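Local coordinates for protein ricin B-related lectin (Polyporus squamosus, PDB 5MUA) that binds galactose through a ricin-type lectin domain and calcium through a papain-like protease domain, which also holds the inhibitor E-64, at residues V181-Q186 and V254-F259; L238-K243 and A281-F286; H248-F253 and V262-P267. One frame throughout, in Å; residues are numbered along the deposited sequence.

All three contacts belong to the papain-like, calcium-binding part. Contacts 2 and 3 lie close together, their centres about 9 Å apart, because strands 233-243 and 246-255 are sheet neighbours: backbone hydrogen bonds join G241 to H248 and M239 to Y250. Together they supply F240, Y282, H248 and A249 to the inhibitor pocket. Contact 1 sits at the far end of strand 246-255, near the start of helix 184-194. Its centre is about 13 Å from that of contact 3 and about 20 Å from that of contact 2, and E255 OE2 reaches T263 OG1 of contact 3. Along the chain, contact 3 falls between the halves of contact 2, and contact 1 alternates with both.

Contact 1 of 3, residues V181-Q186 and V254-F259; sequences VLTRDQ and VERGNF
The R256 chain, extended at chi2 (-175°) and bent at chi3 (-145°), lays its guanidinium edge against the carbonyl of V181. NE and NH2 both donate to V181 O, NE at 2.8 Å, a side-on grip in the guanidinium plane on a single oxygen. T183 CG2 rests over one face of this group, 3.4 Å from R256 NH1. That methyl is placed by the capping box at the start of helix 184-194: T183 OG1 accepts from Q186 N, and Q186 OE1 from the backbone N of T183. Waters link R256 NH2 to Q186 NE2 and L182 O to V254 O.

V181 CG1, anti to its backbone N, reaches V254 O, and V181 CG2 sits 3.7 Å from F259 CE1. At the helix start R184, extended from CG to NE, brings NH2 to 2.9 Å from E255 OE2 in a salt bridge that meets the carboxylate from above its plane; E255 OE2 also bonds to T263. The corner after strand 246-255 is tied to the start of helix 184-194, and R256 NH1, bonded to Y10, extends the link into the ricin-type lectin part. R256 thus holds a neutral backbone oxygen, while R184 probably balances the charge of E255.

Contact 2 of 3, residues L238-K243 and A281-F286; sequences LMFGSK and AYFGLF. With E64 (N-[N-[1-hydroxycarboxyethyl-carbonyl]leucylamino-butyl]-guanidine), chain K.
Backbone hydrogen bonds set the frame: strands 238-243 and 283-285 run antiparallel, with L238-L285 and F240-F283 as hydrogen-bonded pairs. The straightest bond, at 174°, goes from L238 N to L285 O, nearly along the C=O axis. F240 O takes two donors, Y282 N at 2.8 Å and F283 N at 3.3 Å. This is a classic beta bulge, in which Y282 and F283 together face F240, and it shifts the register by one so that G241 comes opposite A281.

Among the aromatic contacts, the bulge lets Y282 join F283 in packing on F240. F283, its CG anti to the backbone N (chi1 158°), turns its ring edge to one face of F240, with CD2 3.6 Å from F240 CG; the centroids are 5.1 Å apart and the planes 77° apart. Y282 instead takes the crowded position between N and carbonyl carbon, so its ring swings across and F240 CB makes a CH-pi contact over its face. Against the opposite face of F240 lies the branched leucyl side chain of E64, whose C9 sits over the ring centre; E64 C10 lies 3.5 Å from Y282 OH. F283 also meets Y173 and F283 of the second subunit.

Apolar contacts finish the two faces. L238 CD2 meets the edge of F283 at CE2, and on the reverse face M239 SD packs 3.6 Å from A281 CB.

Strand 246-255 runs along the other edge of strand 233-243, and helix 208-226 covers L238 and L285.

Contact 3 of 3, residues H248-F253 and V262-P267; sequences HAYNWF and VTFFEP. With E64 (N-[N-[1-hydroxycarboxyethyl-carbonyl]leucylamino-butyl]-guanidine), chain K.
Strands 246-255 and 261-266 form an antiparallel beta hairpin whose twisted arms, 142° between their directions, put large side chains on both faces. N251-F265 and F253-T263 are the hydrogen-bonded pairs, and W252-F264 the non-hydrogen-bonded pair between them.

On the face of F253 and F265 the two rings lie side by side, pointing the same way. The edge of F253 is turned toward the face of F265 in an offset edge-to-face pair, and F253 CE2 presses against the base of its neighbour, 3.6 Å from F265 CB. F215 of helix 208-226 stacks on F265. Across the sheet, F264 CD1 sits in the notch between Y250 and W252, at the ring edge of Y250 (CE2) and against W252 CB, 3.9 Å from each. W252, its CG in the crowded position, carries its indole away from the hairpin partner, though CE3 still touches V262 CG1.

Nearer the inhibitor, the P267 ring fits against N251, with CG 3.2 Å from N251 OD1, a buried oxygen without a partner in the model; N251 ND2 bonds to G237 O. H248 donates from both ring nitrogens, so its imidazole would be positively charged, probably stabilised by the two carboxylates it meets. ND1 donates to E64 O2 at 2.9 Å, while NE2 donates to the syn lone pair of E266 OE2, 2.6 Å away at 165°.

Contact 1 of 3, residues V181-Q186 and V254-F259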
loop_
_atom_site.group_PDB
_atom_site.type_symbol
_atom_site.label_atom_id
_atom_site.label_comp_id
_atom_site.label_asym_id
_atom_site.label_seq_id
_atom_site.Cartn_x
_atom_site.Cartn_y
_atom_site.Cartn_z
ATOM N N VAL B 181 -12.319 10.523 9.026
ATOM C CA VAL B 181 -12.281 9.395 9.962
ATOM C C VAL B 181 -13.402 8.471 9.504
ATOM O O VAL B 181 -14.585 8.832 9.492
ATOM C CB VAL B 181 -12.515 9.855 11.431
ATOM C CG1 VAL B 181 -12.695 8.674 12.381
ATOM C CG2 VAL B 181 -11.407 10.767 11.921
ATOM N N LEU B 182 -13.035 7.233 9.143
ATOM C CA LEU B 182 -13.993 6.265 8.666
ATOM C C LEU B 182 -14.713 5.576 9.795
ATOM O O LEU B 182 -14.175 5.459 10.890
ATOM C CB LEU B 182 -13.257 5.162 7.872
ATOM C CG LEU B 182 -12.567 5.769 6.643
ATOM C CD1 LEU B 182 -11.693 4.673 6.067
ATOM C CD2 LEU B 182 -13.550 6.288 5.589
ATOM N N THR B 183 -15.869 5.015 9.469
ATOM C CA THR B 183 -16.581 4.144 10.395
ATOM C C THR B 183 -16.045 2.731 10.300
ATOM O O THR B 183 -15.383 2.327 9.323
ATOM C CB THR B 183 -18.086 4.059 10.073
ATOM O OG1 THR B 183 -18.287 3.485 8.786
ATOM C CG2 THR B 183 -18.776 5.488 10.116
ATOM N N ARG B 184 -16.391 1.961 11.338
ATOM C CA ARG B 184 -16.097 0.532 11.269
ATOM C C ARG B 184 -16.748 -0.183 10.136
ATOM O O ARG B 184 -16.166 -1.072 9.486
ATOM C CB ARG B 184 -16.334 -0.138 12.642
ATOM C CG ARG B 184 -15.200 0.206 13.577
ATOM C CD ARG B 184 -15.214 -0.636 14.836
ATOM N NE ARG B 184 -14.324 -0.125 15.882
ATOM C CZ ARG B 184 -14.000 -0.814 16.993
ATOM N NH1 ARG B 184 -14.433 -2.077 17.180
ATOM N NH2 ARG B 184 -13.245 -0.248 17.922
ATOM N N ASP B 185 -17.969 0.183 9.814
ATOM C CA ASP B 185 -18.613 -0.437 8.692
ATOM C C ASP B 185 -17.856 -0.203 7.445
ATOM O O ASP B 185 -17.711 -1.101 6.604
ATOM C CB ASP B 185 -20.048 0.078 8.555
ATOM C CG ASP B 185 -21.002 -0.518 9.604
ATOM O OD1 ASP B 185 -20.729 -1.536 10.224
ATOM O OD2 ASP B 185 -22.095 0.063 9.760
ATOM N N GLN B 186 -17.341 1.020 7.291
ATOM C CA GLN B 186 -16.631 1.348 6.088
ATOM C C GLN B 186 -15.268 0.623 5.998
ATOM O O GLN B 186 -14.961 0.057 4.944
ATOM C CB GLN B 186 -16.413 2.845 5.997
ATOM C CG GLN B 186 -17.723 3.609 5.687
ATOM C CD GLN B 186 -17.630 5.076 6.058
ATOM O OE1 GLN B 186 -16.703 5.491 6.765
ATOM N NE2 GLN B 186 -18.604 5.851 5.648
ATOM N N VAL B 254 -8.506 6.236 14.319
ATOM C CA VAL B 254 -9.172 6.895 15.458
ATOM C C VAL B 254 -10.623 6.697 15.277
ATOM O O VAL B 254 -11.106 6.396 14.205
ATOM C CB VAL B 254 -8.769 8.378 15.697
ATOM C CG1 VAL B 254 -7.274 8.536 15.824
ATOM C CG2 VAL B 254 -9.239 9.299 14.606
ATOM N N GLU B 255 -11.350 6.827 16.383
ATOM C CA GLU B 255 -12.746 6.457 16.446
ATOM C C GLU B 255 -13.575 7.706 16.196
ATOM O O GLU B 255 -13.298 8.748 16.752
ATOM C CB GLU B 255 -13.086 5.946 17.882
ATOM C CG GLU B 255 -12.538 4.562 18.237
ATOM C CD GLU B 255 -13.249 3.491 17.461
ATOM O OE1 GLU B 255 -14.457 3.613 17.197
ATOM O OE2 GLU B 255 -12.631 2.508 17.142
ATOM N N ARG B 256 -14.636 7.563 15.422
ATOM C CA ARG B 256 -15.617 8.634 15.341
ATOM C C ARG B 256 -16.261 9.092 16.604
ATOM O O ARG B 256 -16.456 10.289 16.775
ATOM C CB ARG B 256 -16.674 8.327 14.336
ATOM C CG ARG B 256 -16.360 9.189 13.138
ATOM C CD ARG B 256 -17.430 9.004 12.214
ATOM N NE ARG B 256 -16.986 9.044 10.853
ATOM C CZ ARG B 256 -17.854 8.938 9.875
ATOM N NH1 ARG B 256 -19.169 8.899 10.205
ATOM N NH2 ARG B 256 -17.431 8.975 8.623
ATOM N N GLY B 257 -16.539 8.163 17.497
ATOM C CA GLY B 257 -17.156 8.547 18.816
ATOM C C GLY B 257 -16.186 9.201 19.743
ATOM O O GLY B 257 -16.573 9.838 20.730
ATOM N N ASN B 258 -14.887 9.048 19.483
ATOM C CA ASN B 258 -13.904 9.681 20.316
ATOM C C ASN B 258 -12.585 9.745 19.589
ATOM O O ASN B 258 -11.836 8.736 19.541
ATOM C CB ASN B 258 -13.696 8.890 21.610
ATOM C CG ASN B 258 -12.723 9.570 22.560
ATOM O OD1 ASN B 258 -11.978 10.526 22.236
ATOM N ND2 ASN B 258 -12.739 9.090 23.768
ATOM N N PHE B 259 -12.260 10.935 19.108
ATOM C CA PHE B 259 -11.167 11.058 18.181
ATOM C C PHE B 259 -9.827 10.880 18.899
ATOM O O PHE B 259 -8.833 10.743 18.229
ATOM C CB PHE B 259 -11.166 12.425 17.537
ATOM C CG PHE B 259 -12.304 12.685 16.603
ATOM C CD1 PHE B 259 -12.568 11.835 15.547
ATOM C CD2 PHE B 259 -13.017 13.888 16.693
ATOM C CE1 PHE B 259 -13.577 12.107 14.626
ATOM C CE2 PHE B 259 -14.012 14.170 15.776
ATOM C CZ PHE B 259 -14.293 13.278 14.743
HETATM O O HOH W 1 -11.683 5.153 11.748
HETATM O O HOH W 2 -19.634 8.157 7.081
#

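Contact 2 of 3, residues L238-K243 and A281-F286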
loop_
_atom_site.group_PDB
_atom_site.type_symbol
_atom_site.label_atom_id
_atom_site.label_comp_id
_atom_site.label_asym_id
_atom_site.label_seq_id
_atom_site.Cartn_x
_atom_site.Cartn_y
_atom_site.Cartn_z
ATOM N N LEU B 238 -0.489 2.848 9.484
ATOM C CA LEU B 238 0.425 1.682 9.487
ATOM C C LEU B 238 1.283 1.776 10.743
ATOM O O LEU B 238 1.761 2.887 11.079
ATOM C CB LEU B 238 1.306 1.669 8.249
ATOM C CG LEU B 238 2.388 0.582 8.149
ATOM C CD1 LEU B 238 1.725 -0.790 8.151
ATOM C CD2 LEU B 238 3.104 0.742 6.843
ATOM N N MET B 239 1.442 0.647 11.464
ATOM C CA MET B 239 2.334 0.603 12.605
ATOM C C MET B 239 3.186 -0.690 12.508
ATOM O O MET B 239 2.723 -1.684 12.047
ATOM C CB MET B 239 1.536 0.569 13.941
ATOM C CG MET B 239 1.625 1.849 14.680
ATOM S SD MET B 239 0.543 1.649 16.096
ATOM C CE MET B 239 0.428 3.411 16.355
ATOM N N PHE B 240 4.452 -0.582 12.858
ATOM C CA PHE B 240 5.307 -1.714 13.192
ATOM C C PHE B 240 5.559 -1.597 14.691
ATOM O O PHE B 240 5.965 -0.526 15.219
ATOM C CB PHE B 240 6.671 -1.608 12.489
ATOM C CG PHE B 240 6.667 -1.853 11.018
ATOM C CD1 PHE B 240 5.521 -2.108 10.268
ATOM C CD2 PHE B 240 7.911 -1.915 10.372
ATOM C CE1 PHE B 240 5.588 -2.350 8.917
ATOM C CE2 PHE B 240 7.984 -2.178 9.000
ATOM C CZ PHE B 240 6.815 -2.380 8.282
ATOM N N GLY B 241 5.328 -2.692 15.389
ATOM C CA GLY B 241 5.593 -2.726 16.815
ATOM C C GLY B 241 6.129 -4.071 17.262
ATOM O O GLY B 241 6.225 -5.012 16.468
ATOM N N SER B 242 6.479 -4.124 18.537
ATOM C CA SER B 242 7.050 -5.320 19.086
ATOM C C SER B 242 6.695 -5.518 20.506
ATOM O O SER B 242 6.331 -4.589 21.244
ATOM C CB SER B 242 8.560 -5.291 18.947
ATOM O OG SER B 242 9.124 -4.181 19.603
ATOM N N LYS B 243 6.902 -6.750 20.927
ATOM C CA LYS B 243 6.990 -6.983 22.371
ATOM C C LYS B 243 8.063 -8.017 22.604
ATOM O O LYS B 243 8.692 -8.462 21.658
ATOM C CB LYS B 243 5.641 -7.420 22.868
ATOM C CG LYS B 243 4.966 -8.376 21.968
ATOM C CD LYS B 243 3.632 -8.716 22.487
ATOM C CE LYS B 243 2.979 -9.762 21.603
ATOM N NZ LYS B 243 1.638 -10.108 22.131
ATOM N N ALA B 281 4.503 0.184 19.511
ATOM C CA ALA B 281 4.963 0.695 18.223
ATOM C C ALA B 281 6.299 1.417 18.227
ATOM O O ALA B 281 6.605 2.206 19.127
ATOM C CB ALA B 281 3.872 1.533 17.556
ATOM N N TYR B 282 7.129 1.097 17.235
ATOM C CA TYR B 282 8.321 1.872 16.972
ATOM C C TYR B 282 8.229 2.732 15.748
ATOM O O TYR B 282 9.016 3.694 15.586
ATOM C CB TYR B 282 9.582 1.023 16.973
ATOM C CG TYR B 282 9.597 -0.113 15.993
ATOM C CD1 TYR B 282 10.058 0.072 14.659
ATOM C CD2 TYR B 282 9.255 -1.407 16.390
ATOM C CE1 TYR B 282 10.062 -0.963 13.761
ATOM C CE2 TYR B 282 9.286 -2.454 15.466
ATOM C CZ TYR B 282 9.736 -2.228 14.157
ATOM O OH TYR B 282 9.766 -3.257 13.242
ATOM N N PHE B 283 7.266 2.439 14.878
ATOM C CA PHE B 283 7.096 3.133 13.627
ATOM C C PHE B 283 5.596 3.308 13.342
ATOM O O PHE B 283 4.813 2.383 13.486
ATOM C CB PHE B 283 7.810 2.393 12.494
ATOM C CG PHE B 283 7.290 2.700 11.151
ATOM C CD1 PHE B 283 7.429 3.955 10.620
ATOM C CD2 PHE B 283 6.648 1.728 10.399
ATOM C CE1 PHE B 283 6.918 4.254 9.365
ATOM C CE2 PHE B 283 6.155 2.026 9.129
ATOM C CZ PHE B 283 6.253 3.314 8.636
ATOM N N GLY B 284 5.211 4.510 12.977
ATOM C CA GLY B 284 3.898 4.758 12.424
ATOM C C GLY B 284 3.865 5.639 11.188
ATOM O O GLY B 284 4.662 6.540 11.046
ATOM N N LEU B 285 2.949 5.364 10.290
ATOM C CA LEU B 285 2.766 6.150 9.068
ATOM C C LEU B 285 1.282 6.417 8.915
ATOM O O LEU B 285 0.502 5.499 9.078
ATOM C CB LEU B 285 3.295 5.387 7.837
ATOM C CG LEU B 285 3.019 5.968 6.459
ATOM C CD1 LEU B 285 3.789 7.260 6.347
ATOM C CD2 LEU B 285 3.438 5.059 5.294
ATOM N N PHE B 286 0.881 7.665 8.623
ATOM C CA PHE B 286 -0.533 7.919 8.359
ATOM C C PHE B 286 -0.677 9.146 7.495
ATOM O O PHE B 286 0.329 9.836 7.299
ATOM C CB PHE B 286 -1.331 8.110 9.627
ATOM C CG PHE B 286 -0.970 9.360 10.376
ATOM C CD1 PHE B 286 0.163 9.389 11.149
ATOM C CD2 PHE B 286 -1.746 10.495 10.263
ATOM C CE1 PHE B 286 0.521 10.537 11.826
ATOM C CE2 PHE B 286 -1.423 11.638 10.974
ATOM C CZ PHE B 286 -0.286 11.663 11.732
ATOM O OXT PHE B 286 -1.792 9.411 7.023
HETATM C C1 E64 K . 3.881 -11.353 11.064
HETATM O O1 E64 K . 3.637 -11.949 10.018
HETATM O O2 E64 K . 3.234 -11.526 12.147
HETATM C C2 E64 K . 4.901 -10.288 11.049
HETATM C C3 E64 K . 6.135 -10.768 10.284
HETATM O O3 E64 K . 6.605 -11.710 11.234
HETATM C C4 E64 K . 7.145 -9.698 10.079
HETATM O O4 E64 K . 7.239 -9.125 9.043
HETATM N N1 E64 K . 7.855 -9.335 11.097
HETATM C C6 E64 K . 8.883 -8.305 11.082
HETATM C C7 E64 K . 8.608 -6.953 11.712
HETATM C C8 E64 K . 7.307 -6.301 11.265
HETATM C C9 E64 K . 7.452 -5.767 9.838
HETATM C C10 E64 K . 7.019 -5.211 12.206
HETATM C C11 E64 K . 10.304 -8.787 11.276
HETATM O O5 E64 K . 10.666 -8.921 12.435
HETATM N N2 E64 K . 11.101 -9.048 10.269
HETATM C C12 E64 K . 12.548 -9.312 10.397
HETATM C C13 E64 K . 13.336 -8.241 9.654
HETATM C C14 E64 K . 14.864 -8.485 9.564
HETATM C C15 E64 K . 15.625 -7.310 10.176
HETATM N N3 E64 K . 17.018 -7.366 9.720
HETATM C C16 E64 K . 17.940 -6.440 9.922
HETATM N N4 E64 K . 17.702 -5.394 10.737
HETATM N N5 E64 K . 19.127 -6.539 9.237
#

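Contact 3 of 3, residues H248-F253 and V262-P267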
loop_
_atom_site.group_PDB
_atom_site.type_symbol
_atom_site.label_atom_id
_atom_site.label_comp_id
_atom_site.label_asym_id
_atom_site.label_seq_id
_atom_site.Cartn_x
_atom_site.Cartn_y
_atom_site.Cartn_z
ATOM N N HIS B 248 5.438 -7.146 14.919
ATOM C CA HIS B 248 4.232 -7.336 14.083
ATOM C C HIS B 248 3.869 -6.024 13.471
ATOM O O HIS B 248 4.083 -4.994 14.103
ATOM C CB HIS B 248 3.045 -7.832 14.986
ATOM C CG HIS B 248 1.821 -8.310 14.258
ATOM N ND1 HIS B 248 1.775 -9.424 13.445
ATOM C CD2 HIS B 248 0.567 -7.843 14.279
ATOM C CE1 HIS B 248 0.566 -9.593 12.967
ATOM N NE2 HIS B 248 -0.188 -8.628 13.451
ATOM N N ALA B 249 3.297 -6.116 12.264
ATOM C CA ALA B 249 2.758 -5.002 11.521
ATOM C C ALA B 249 1.265 -5.056 11.507
ATOM O O ALA B 249 0.690 -6.109 11.325
ATOM C CB ALA B 249 3.269 -4.954 10.067
ATOM N N TYR B 250 0.635 -3.881 11.652
ATOM C CA TYR B 250 -0.833 -3.817 11.804
ATOM C C TYR B 250 -1.252 -2.405 11.483
ATOM O O TYR B 250 -0.401 -1.514 11.170
ATOM C CB TYR B 250 -1.304 -4.214 13.260
ATOM C CG TYR B 250 -0.447 -3.624 14.349
ATOM C CD1 TYR B 250 0.818 -4.162 14.648
ATOM C CD2 TYR B 250 -0.840 -2.506 15.059
ATOM C CE1 TYR B 250 1.655 -3.595 15.605
ATOM C CE2 TYR B 250 -0.011 -1.914 16.030
ATOM C CZ TYR B 250 1.225 -2.464 16.327
ATOM O OH TYR B 250 2.033 -1.890 17.272
ATOM N N ASN B 251 -2.547 -2.213 11.445
ATOM C CA ASN B 251 -3.091 -0.906 11.076
ATOM C C ASN B 251 -3.769 -0.236 12.296
ATOM O O ASN B 251 -3.976 -0.849 13.336
ATOM C CB ASN B 251 -4.085 -1.063 9.932
ATOM C CG ASN B 251 -3.437 -1.626 8.665
ATOM O OD1 ASN B 251 -3.639 -2.781 8.298
ATOM N ND2 ASN B 251 -2.669 -0.800 8.008
ATOM N N TRP B 252 -4.134 1.037 12.134
ATOM C CA TRP B 252 -4.698 1.781 13.220
ATOM C C TRP B 252 -5.510 2.959 12.715
ATOM O O TRP B 252 -5.294 3.463 11.593
ATOM C CB TRP B 252 -3.681 2.262 14.190
ATOM C CG TRP B 252 -2.639 3.232 13.631
ATOM C CD1 TRP B 252 -1.436 2.892 13.052
ATOM C CD2 TRP B 252 -2.677 4.664 13.661
ATOM N NE1 TRP B 252 -0.746 4.054 12.695
ATOM C CE2 TRP B 252 -1.477 5.141 13.097
ATOM C CE3 TRP B 252 -3.630 5.599 14.102
ATOM C CZ2 TRP B 252 -1.236 6.482 12.903
ATOM C CZ3 TRP B 252 -3.351 6.934 13.958
ATOM C CH2 TRP B 252 -2.166 7.367 13.386
ATOM N N PHE B 253 -6.389 3.408 13.595
ATOM C CA PHE B 253 -7.389 4.383 13.271
ATOM C C PHE B 253 -7.718 5.187 14.530
ATOM O O PHE B 253 -7.319 4.830 15.681
ATOM C CB PHE B 253 -8.684 3.651 12.839
ATOM C CG PHE B 253 -8.541 2.838 11.578
ATOM C CD1 PHE B 253 -8.584 3.459 10.330
ATOM C CD2 PHE B 253 -8.383 1.492 11.629
ATOM C CE1 PHE B 253 -8.364 2.728 9.153
ATOM C CE2 PHE B 253 -8.217 0.736 10.467
ATOM C CZ PHE B 253 -8.219 1.357 9.231
ATOM N N VAL B 262 -7.097 5.769 19.917
ATOM C CA VAL B 262 -6.459 4.996 18.849
ATOM C C VAL B 262 -6.917 3.528 18.921
ATOM O O VAL B 262 -6.790 2.885 19.953
ATOM C CB VAL B 262 -4.941 5.172 18.880
ATOM C CG1 VAL B 262 -4.360 4.357 17.754
ATOM C CG2 VAL B 262 -4.550 6.669 18.764
ATOM N N THR B 263 -7.470 3.012 17.842
ATOM C CA THR B 263 -7.949 1.648 17.773
ATOM C C THR B 263 -7.035 0.917 16.774
ATOM O O THR B 263 -6.572 1.519 15.831
ATOM C CB THR B 263 -9.380 1.608 17.294
ATOM O OG1 THR B 263 -10.174 2.266 18.285
ATOM C CG2 THR B 263 -9.919 0.183 17.269
ATOM N N PHE B 264 -6.806 -0.375 17.010
ATOM C CA PHE B 264 -5.905 -1.159 16.167
ATOM C C PHE B 264 -6.714 -2.163 15.381
ATOM O O PHE B 264 -7.839 -2.608 15.754
ATOM C CB PHE B 264 -4.780 -1.735 17.008
ATOM C CG PHE B 264 -4.113 -0.732 17.843
ATOM C CD1 PHE B 264 -3.065 0.035 17.337
ATOM C CD2 PHE B 264 -4.574 -0.463 19.132
ATOM C CE1 PHE B 264 -2.449 1.000 18.111
ATOM C CE2 PHE B 264 -3.996 0.545 19.911
ATOM C CZ PHE B 264 -2.928 1.275 19.412
ATOM N N PHE B 265 -6.164 -2.492 14.210
ATOM C CA PHE B 265 -6.825 -3.278 13.230
ATOM C C PHE B 265 -5.842 -4.326 12.669
ATOM O O PHE B 265 -4.691 -4.005 12.331
ATOM C CB PHE B 265 -7.384 -2.391 12.119
ATOM C CG PHE B 265 -8.177 -3.153 11.059
ATOM C CD1 PHE B 265 -9.492 -3.545 11.303
ATOM C CD2 PHE B 265 -7.620 -3.481 9.831
ATOM C CE1 PHE B 265 -10.237 -4.203 10.336
ATOM C CE2 PHE B 265 -8.352 -4.165 8.858
ATOM C CZ PHE B 265 -9.653 -4.529 9.099
ATOM N N GLU B 266 -6.283 -5.578 12.662
ATOM C CA GLU B 266 -5.479 -6.691 12.167
ATOM C C GLU B 266 -5.872 -7.001 10.723
ATOM O O GLU B 266 -6.908 -7.617 10.489
ATOM C CB GLU B 266 -5.646 -7.917 13.062
ATOM C CG GLU B 266 -5.000 -9.175 12.513
ATOM C CD GLU B 266 -3.550 -8.869 12.179
ATOM O OE1 GLU B 266 -3.242 -8.854 11.013
ATOM O OE2 GLU B 266 -2.797 -8.648 13.120
ATOM N N PRO B 267 -5.039 -6.622 9.711
ATOM C CA PRO B 267 -5.481 -6.783 8.339
ATOM C C PRO B 267 -5.455 -8.255 7.815
ATOM O O PRO B 267 -5.977 -8.500 6.751
ATOM C CB PRO B 267 -4.454 -5.928 7.539
ATOM C CG PRO B 267 -3.246 -5.971 8.378
ATOM C CD PRO B 267 -3.795 -5.831 9.780
HETATM C C1 E64 K . 3.881 -11.353 11.064
HETATM O O1 E64 K . 3.637 -11.949 10.018
HETATM O O2 E64 K . 3.234 -11.526 12.147
HETATM C C2 E64 K . 4.901 -10.288 11.049
HETATM C C3 E64 K . 6.135 -10.768 10.284
HETATM O O3 E64 K . 6.605 -11.710 11.234
HETATM C C4 E64 K . 7.145 -9.698 10.079
HETATM O O4 E64 K . 7.239 -9.125 9.043
HETATM N N1 E64 K . 7.855 -9.335 11.097
HETATM C C6 E64 K . 8.883 -8.305 11.082
HETATM C C7 E64 K . 8.608 -6.953 11.712
HETATM C C8 E64 K . 7.307 -6.301 11.265
HETATM C C9 E64 K . 7.452 -5.767 9.838
HETATM C C10 E64 K . 7.019 -5.211 12.206
HETATM C C11 E64 K . 10.304 -8.787 11.276
HETATM O O5 E64 K . 10.666 -8.921 12.435
HETATM N N2 E64 K . 11.101 -9.048 10.269
HETATM C C12 E64 K . 12.548 -9.312 10.397
HETATM C C13 E64 K . 13.336 -8.241 9.654
HETATM C C14 E64 K . 14.864 -8.485 9.564
HETATM C C15 E64 K . 15.625 -7.310 10.176
HETATM N N3 E64 K . 17.018 -7.366 9.720
HETATM C C16 E64 K . 17.940 -6.440 9.922
HETATM N N4 E64 K . 17.702 -5.394 10.737
HETATM N N5 E64 K . 19.127 -6.539 9.237
HETATM O O HOH W 3 -0.737 -8.405 10.080
#